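Local coordinates for protein intracellular exo-alpha-(1->5)-L-arabinofuranosidase (Bifidobacterium longum, PDB 2Y2W) that hydrolyses terminal alpha-L-arabinofuranosyl residues, cleaving alpha-(1->5) bonds in arabinans and also acting on arabinoxylan, in plant cell-wall degradation, at residues R290-R295 with V343-K348; A305-M310 with V484-N489. All blocks are in the same frame, centred on the assembly; numbering follows the deposited sequence.

Contact 1 (R290-R295 with V343-K348); sequences RGHKTR and VWYSDK
His292, in a loop without regular secondary structure, meets Tyr345, Asp347 and Lys348, which run from the centre of an inverse gamma turn at Tyr345 into helix 347-357. The backbones share no hydrogen bond, so the evidence for the contact lies in the side chains. The two rings meet edge-to-face, with centroids 4.5 Å apart and planes at 55°: the edge of Tyr345 carrying CD2 and CE2 is directed at one face of the imidazole, and Tyr345 CD2 lies over the centre of that ring. Between the rings the nearest atoms are His292 CG and Tyr345 CE2, 3.5 Å apart. Segments 290-295 and 343-348 follow strands 280-287 and 335-341, neighbours in the eight-stranded parallel (beta/alpha) barrel of this family 51 glycosidase, so the pair joins two successive beta-alpha loops. Trp344, next to Tyr345, is probably important for substrate recognition, and its indole packs edge-to-face with Tyr286. At the imidazole rim, Asp347 OD2 lies in the ring plane, 3.1 Å from His292 CE1, while the carboxylate is turned 75° from the ring. Lys348 bends at chi2 (73°) and again at chi4, bringing its CE 3.5 Å from His292 NE2. Polar bonds beyond these residues hold both rings: His292 ND1 is hydrogen-bonded to Asp289 O, and Tyr345 OH to Asp384 OD1.

Contact 2 (A305-M310 with V484-N489); sequences ASSEDM and VNRDAN
Arg486 sets out with CG beside its own backbone N (chi1 -70°) and bends at chi3 (-82°), a course that carries its guanidinium to Ser307 and Glu308 of helix 307-327. Glu308 folds back in turn at chi2 (-67°), and the two side chains cross at about a right angle. Their salt bridge relies on one carboxylate oxygen: Arg486 NH1 donates to Glu308 OE2 at 3.0 Å, meeting the anti lone pair, and the oxygen lies at the guanidinium edge, close to its plane. A weak second bond runs from Arg486 NH2 to the same Glu308 OE2 at 3.4 Å, so the grip is uneven. The aliphatic part of Glu308 also packs here, its CG 3.6 Å from Arg486 NH1. Ser307 OG sits 2.9 Å from Arg486 NH1, but the angle is too poor for a hydrogen bond. Lower down the arginine, CD rests 4.0 Å from Ala305 CA. Replacing Arg486 with a methionine would probably leave the Glu308 carboxylate without this cationic mate. Beyond the arginine, Asp487 OD1 accepts from Asn489 N at 3.0 Å, forming an Asx turn, and Gln301 NE2 donates to Arg486 O. Away from the annotated sites, the arrangement is an interdomain salt bridge, joining a barrel helix to the loop just after strand 478-485 in the C-terminal beta domain of family 51 arabinofuranosidases.

Both contacts draw on the chain between strands 280-287 and 335-341, but they use it differently. Contact 1 stays within the barrel domain, between two loops that follow its strands, near Tyr286, which probably binds arabinofuranose, and with Trp344, probably important for substrate recognition, in one of its segments; it is partly buried and rests on aromatic packing. Contact 2 reaches from a barrel helix to the mixed beta sheet; three of its four touching residues are buried, and a charged pair carries it. Contact areas are similar, 180 and 153 Å², so chemistry distinguishes them more than size. Their centres lie about 16 Å apart, and their segments alternate along the sequence.

Contact 1 (R290-R295 with V343-K348)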
loop_
_atom_site.group_PDB
_atom_site.type_symbol
_atom_site.label_atom_id
_atom_site.label_comp_id
_atom_site.label_asym_id
_atom_site.label_seq_id
_atom_site.Cartn_x
_atom_site.Cartn_y
_atom_site.Cartn_z
ATOM N N ARG D 290 -37.255 -0.528 -14.963
ATOM C CA ARG D 290 -36.459 0.274 -15.900
ATOM C C ARG D 290 -37.298 1.196 -16.783
ATOM O O ARG D 290 -36.788 2.183 -17.319
ATOM C CB ARG D 290 -35.562 -0.621 -16.763
ATOM C CG ARG D 290 -34.457 -1.324 -15.984
ATOM C CD ARG D 290 -33.448 -1.987 -16.908
ATOM N NE ARG D 290 -32.681 -3.025 -16.219
ATOM C CZ ARG D 290 -31.539 -2.821 -15.566
ATOM N NH1 ARG D 290 -31.005 -1.607 -15.501
ATOM N NH2 ARG D 290 -30.930 -3.838 -14.974
ATOM N N GLY D 291 -38.580 0.871 -16.931
ATOM C CA GLY D 291 -39.504 1.704 -17.690
ATOM C C GLY D 291 -40.625 2.250 -16.830
ATOM O O GLY D 291 -41.780 2.278 -17.254
ATOM N N HIS D 292 -40.282 2.688 -15.620
ATOM C CA HIS D 292 -41.268 3.225 -14.684
ATOM C C HIS D 292 -41.692 4.641 -15.074
ATOM O O HIS D 292 -42.784 5.093 -14.715
ATOM C CB HIS D 292 -40.732 3.187 -13.250
ATOM C CG HIS D 292 -39.670 4.205 -12.969
ATOM N ND1 HIS D 292 -38.377 4.078 -13.426
ATOM C CD2 HIS D 292 -39.711 5.364 -12.270
ATOM C CE1 HIS D 292 -37.668 5.118 -13.026
ATOM N NE2 HIS D 292 -38.453 5.914 -12.322
ATOM N N LYS D 293 -40.818 5.326 -15.809
ATOM C CA LYS D 293 -41.094 6.664 -16.336
ATOM C C LYS D 293 -42.164 6.654 -17.434
ATOM O O LYS D 293 -42.873 7.643 -17.626
ATOM C CB LYS D 293 -39.801 7.329 -16.837
ATOM C CG LYS D 293 -38.693 6.361 -17.280
ATOM C CD LYS D 293 -38.860 5.874 -18.722
ATOM C CE LYS D 293 -38.018 6.687 -19.707
ATOM N NZ LYS D 293 -38.521 8.078 -19.914
ATOM N N THR D 294 -42.273 5.528 -18.136
ATOM C CA THR D 294 -43.245 5.345 -19.215
ATOM C C THR D 294 -44.408 4.462 -18.752
ATOM O O THR D 294 -45.497 4.498 -19.334
ATOM C CB THR D 294 -42.568 4.722 -20.470
ATOM O OG1 THR D 294 -41.459 5.535 -20.873
ATOM C CG2 THR D 294 -43.543 4.598 -21.641
ATOM N N ARG D 295 -44.169 3.692 -17.690
ATOM C CA ARG D 295 -45.103 2.672 -17.198
ATOM C C ARG D 295 -45.240 1.529 -18.206
ATOM O O ARG D 295 -46.334 0.995 -18.417
ATOM C CB ARG D 295 -46.472 3.274 -16.851
ATOM C CG ARG D 295 -46.490 4.106 -15.579
ATOM C CD ARG D 295 -47.723 4.993 -15.535
ATOM N NE ARG D 295 -47.971 5.524 -14.197
ATOM C CZ ARG D 295 -48.899 5.060 -13.362
ATOM N NH1 ARG D 295 -49.683 4.048 -13.719
ATOM N NH2 ARG D 295 -49.046 5.614 -12.167
ATOM N N VAL D 343 -35.023 -3.155 -3.558
ATOM C CA VAL D 343 -35.438 -2.359 -4.705
ATOM C C VAL D 343 -34.818 -0.967 -4.637
ATOM O O VAL D 343 -34.980 -0.261 -3.641
ATOM C CB VAL D 343 -36.986 -2.261 -4.802
ATOM C CG1 VAL D 343 -37.408 -1.269 -5.878
ATOM C CG2 VAL D 343 -37.594 -3.629 -5.083
ATOM N N TRP D 344 -34.100 -0.588 -5.696
ATOM C CA TRP D 344 -33.510 0.749 -5.810
ATOM C C TRP D 344 -33.513 1.262 -7.249
ATOM O O TRP D 344 -32.896 0.667 -8.136
ATOM C CB TRP D 344 -32.090 0.771 -5.222
ATOM C CG TRP D 344 -31.298 2.041 -5.480
ATOM C CD1 TRP D 344 -31.783 3.318 -5.560
ATOM C CD2 TRP D 344 -29.877 2.145 -5.655
ATOM N NE1 TRP D 344 -30.760 4.204 -5.791
ATOM C CE2 TRP D 344 -29.578 3.513 -5.850
ATOM C CE3 TRP D 344 -28.829 1.216 -5.666
ATOM C CZ2 TRP D 344 -28.274 3.974 -6.059
ATOM C CZ3 TRP D 344 -27.529 1.676 -5.874
ATOM C CH2 TRP D 344 -27.266 3.043 -6.068
ATOM N N TYR D 345 -34.215 2.373 -7.461
ATOM C CA TYR D 345 -34.242 3.060 -8.751
ATOM C C TYR D 345 -32.952 3.858 -8.937
ATOM O O TYR D 345 -32.877 5.041 -8.593
ATOM C CB TYR D 345 -35.486 3.952 -8.862
ATOM C CG TYR D 345 -36.770 3.173 -9.041
ATOM C CD1 TYR D 345 -37.513 2.746 -7.937
ATOM C CD2 TYR D 345 -37.241 2.855 -10.313
ATOM C CE1 TYR D 345 -38.694 2.018 -8.100
ATOM C CE2 TYR D 345 -38.416 2.128 -10.486
ATOM C CZ TYR D 345 -39.137 1.714 -9.380
ATOM O OH TYR D 345 -40.299 0.996 -9.557
ATOM N N SER D 346 -31.939 3.188 -9.484
ATOM C CA SER D 346 -30.579 3.721 -9.558
ATOM C C SER D 346 -30.333 4.686 -10.720
ATOM O O SER D 346 -29.256 5.279 -10.820
ATOM C CB SER D 346 -29.560 2.576 -9.587
ATOM O OG SER D 346 -29.887 1.621 -10.581
ATOM N N ASP D 347 -31.331 4.850 -11.585
ATOM C CA ASP D 347 -31.242 5.788 -12.706
ATOM C C ASP D 347 -31.199 7.253 -12.261
ATOM O O ASP D 347 -30.591 8.092 -12.932
ATOM C CB ASP D 347 -32.371 5.554 -13.718
ATOM C CG ASP D 347 -33.751 5.528 -13.080
ATOM O OD1 ASP D 347 -33.866 5.230 -11.873
ATOM O OD2 ASP D 347 -34.733 5.794 -13.804
ATOM N N LYS D 348 -31.837 7.544 -11.127
ATOM C CA LYS D 348 -31.812 8.880 -10.523
ATOM C C LYS D 348 -30.403 9.265 -10.064
ATOM O O LYS D 348 -29.984 10.414 -10.220
ATOM C CB LYS D 348 -32.794 8.962 -9.342
ATOM C CG LYS D 348 -34.275 9.153 -9.714
ATOM C CD LYS D 348 -34.904 7.890 -10.301
ATOM C CE LYS D 348 -36.422 7.987 -10.377
ATOM N NZ LYS D 348 -37.078 7.541 -9.115
#

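Contact 2 (A305-M310 with V484-N489)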
loop_
_atom_site.group_PDB
_atom_site.type_symbol
_atom_site.label_atom_id
_atom_site.label_comp_id
_atom_site.label_asym_id
_atom_site.label_seq_id
_atom_site.Cartn_x
_atom_site.Cartn_y
_atom_site.Cartn_z
ATOM N N ALA D 305 -40.244 -10.477 -11.955
ATOM C CA ALA D 305 -39.521 -11.746 -11.944
ATOM C C ALA D 305 -38.038 -11.571 -11.594
ATOM O O ALA D 305 -37.190 -12.350 -12.042
ATOM C CB ALA D 305 -39.681 -12.455 -13.288
ATOM N N SER D 306 -37.737 -10.558 -10.779
ATOM C CA SER D 306 -36.357 -10.237 -10.393
ATOM C C SER D 306 -35.705 -11.296 -9.509
ATOM O O SER D 306 -34.477 -11.363 -9.420
ATOM C CB SER D 306 -36.284 -8.872 -9.708
ATOM O OG SER D 306 -36.440 -7.828 -10.652
ATOM N N SER D 307 -36.531 -12.116 -8.863
ATOM C CA SER D 307 -36.055 -13.228 -8.037
ATOM C C SER D 307 -35.230 -14.241 -8.834
ATOM O O SER D 307 -34.344 -14.900 -8.281
ATOM C CB SER D 307 -37.229 -13.923 -7.342
ATOM O OG SER D 307 -38.339 -14.056 -8.212
ATOM N N GLU D 308 -35.521 -14.346 -10.130
ATOM C CA GLU D 308 -34.808 -15.245 -11.041
ATOM C C GLU D 308 -33.338 -14.862 -11.210
ATOM O O GLU D 308 -32.478 -15.731 -11.372
ATOM C CB GLU D 308 -35.499 -15.280 -12.407
ATOM C CG GLU D 308 -36.942 -15.780 -12.371
ATOM C CD GLU D 308 -37.054 -17.245 -11.986
ATOM O OE1 GLU D 308 -36.372 -18.087 -12.613
ATOM O OE2 GLU D 308 -37.831 -17.555 -11.057
ATOM N N ASP D 309 -33.064 -13.559 -11.180
ATOM C CA ASP D 309 -31.699 -13.042 -11.182
ATOM C C ASP D 309 -30.982 -13.474 -9.900
ATOM O O ASP D 309 -29.851 -13.957 -9.951
ATOM C CB ASP D 309 -31.709 -11.516 -11.326
ATOM C CG ASP D 309 -30.312 -10.923 -11.450
ATOM O OD1 ASP D 309 -29.668 -10.674 -10.407
ATOM O OD2 ASP D 309 -29.855 -10.706 -12.594
ATOM N N MET D 310 -31.662 -13.317 -8.763
ATOM C CA MET D 310 -31.126 -13.701 -7.455
ATOM C C MET D 310 -30.859 -15.208 -7.349
ATOM O O MET D 310 -29.870 -15.621 -6.746
ATOM C CB MET D 310 -32.061 -13.231 -6.333
ATOM C CG MET D 310 -31.527 -13.472 -4.925
ATOM S SD MET D 310 -32.681 -13.013 -3.617
ATOM C CE MET D 310 -32.256 -11.292 -3.370
ATOM N N VAL D 484 -46.205 -15.376 -3.667
ATOM C CA VAL D 484 -46.225 -14.203 -4.541
ATOM C C VAL D 484 -46.828 -14.530 -5.911
ATOM O O VAL D 484 -46.582 -15.601 -6.469
ATOM C CB VAL D 484 -44.794 -13.594 -4.685
ATOM C CG1 VAL D 484 -44.624 -12.834 -5.999
ATOM C CG2 VAL D 484 -44.490 -12.674 -3.512
ATOM N N ASN D 485 -47.634 -13.604 -6.430
ATOM C CA ASN D 485 -48.141 -13.681 -7.800
ATOM C C ASN D 485 -47.394 -12.698 -8.698
ATOM O O ASN D 485 -47.500 -11.480 -8.524
ATOM C CB ASN D 485 -49.651 -13.416 -7.842
ATOM C CG ASN D 485 -50.251 -13.642 -9.224
ATOM O OD1 ASN D 485 -49.736 -14.428 -10.023
ATOM N ND2 ASN D 485 -51.349 -12.954 -9.508
ATOM N N ARG D 486 -46.643 -13.235 -9.657
ATOM C CA ARG D 486 -45.754 -12.431 -10.502
ATOM C C ARG D 486 -46.376 -11.952 -11.819
ATOM O O ARG D 486 -45.819 -11.075 -12.482
ATOM C CB ARG D 486 -44.440 -13.178 -10.767
ATOM C CG ARG D 486 -43.545 -13.299 -9.542
ATOM C CD ARG D 486 -42.172 -13.849 -9.887
ATOM N NE ARG D 486 -42.157 -15.307 -9.985
ATOM C CZ ARG D 486 -41.059 -16.041 -10.140
ATOM N NH1 ARG D 486 -39.866 -15.464 -10.218
ATOM N NH2 ARG D 486 -41.153 -17.362 -10.217
ATOM N N ASP D 487 -47.521 -12.525 -12.192
ATOM C CA ASP D 487 -48.251 -12.105 -13.391
ATOM C C ASP D 487 -48.757 -10.675 -13.215
ATOM O O ASP D 487 -49.261 -10.315 -12.148
ATOM C CB ASP D 487 -49.418 -13.060 -13.675
ATOM C CG ASP D 487 -49.964 -12.929 -15.097
ATOM O OD1 ASP D 487 -50.281 -11.800 -15.534
ATOM O OD2 ASP D 487 -50.095 -13.971 -15.774
ATOM N N ALA D 488 -48.624 -9.870 -14.266
ATOM C CA ALA D 488 -48.919 -8.437 -14.193
ATOM C C ALA D 488 -50.361 -8.055 -14.543
ATOM O O ALA D 488 -50.821 -6.967 -14.182
ATOM C CB ALA D 488 -47.934 -7.652 -15.051
ATOM N N ASN D 489 -51.070 -8.943 -15.240
ATOM C CA ASN D 489 -52.439 -8.657 -15.695
ATOM C C ASN D 489 -53.412 -9.850 -15.668
ATOM O O ASN D 489 -54.545 -9.742 -16.149
ATOM C CB ASN D 489 -52.430 -7.972 -17.075
ATOM C CG ASN D 489 -51.367 -8.534 -18.008
ATOM O OD1 ASN D 489 -51.317 -9.738 -18.267
ATOM N ND2 ASN D 489 -50.513 -7.657 -18.521
#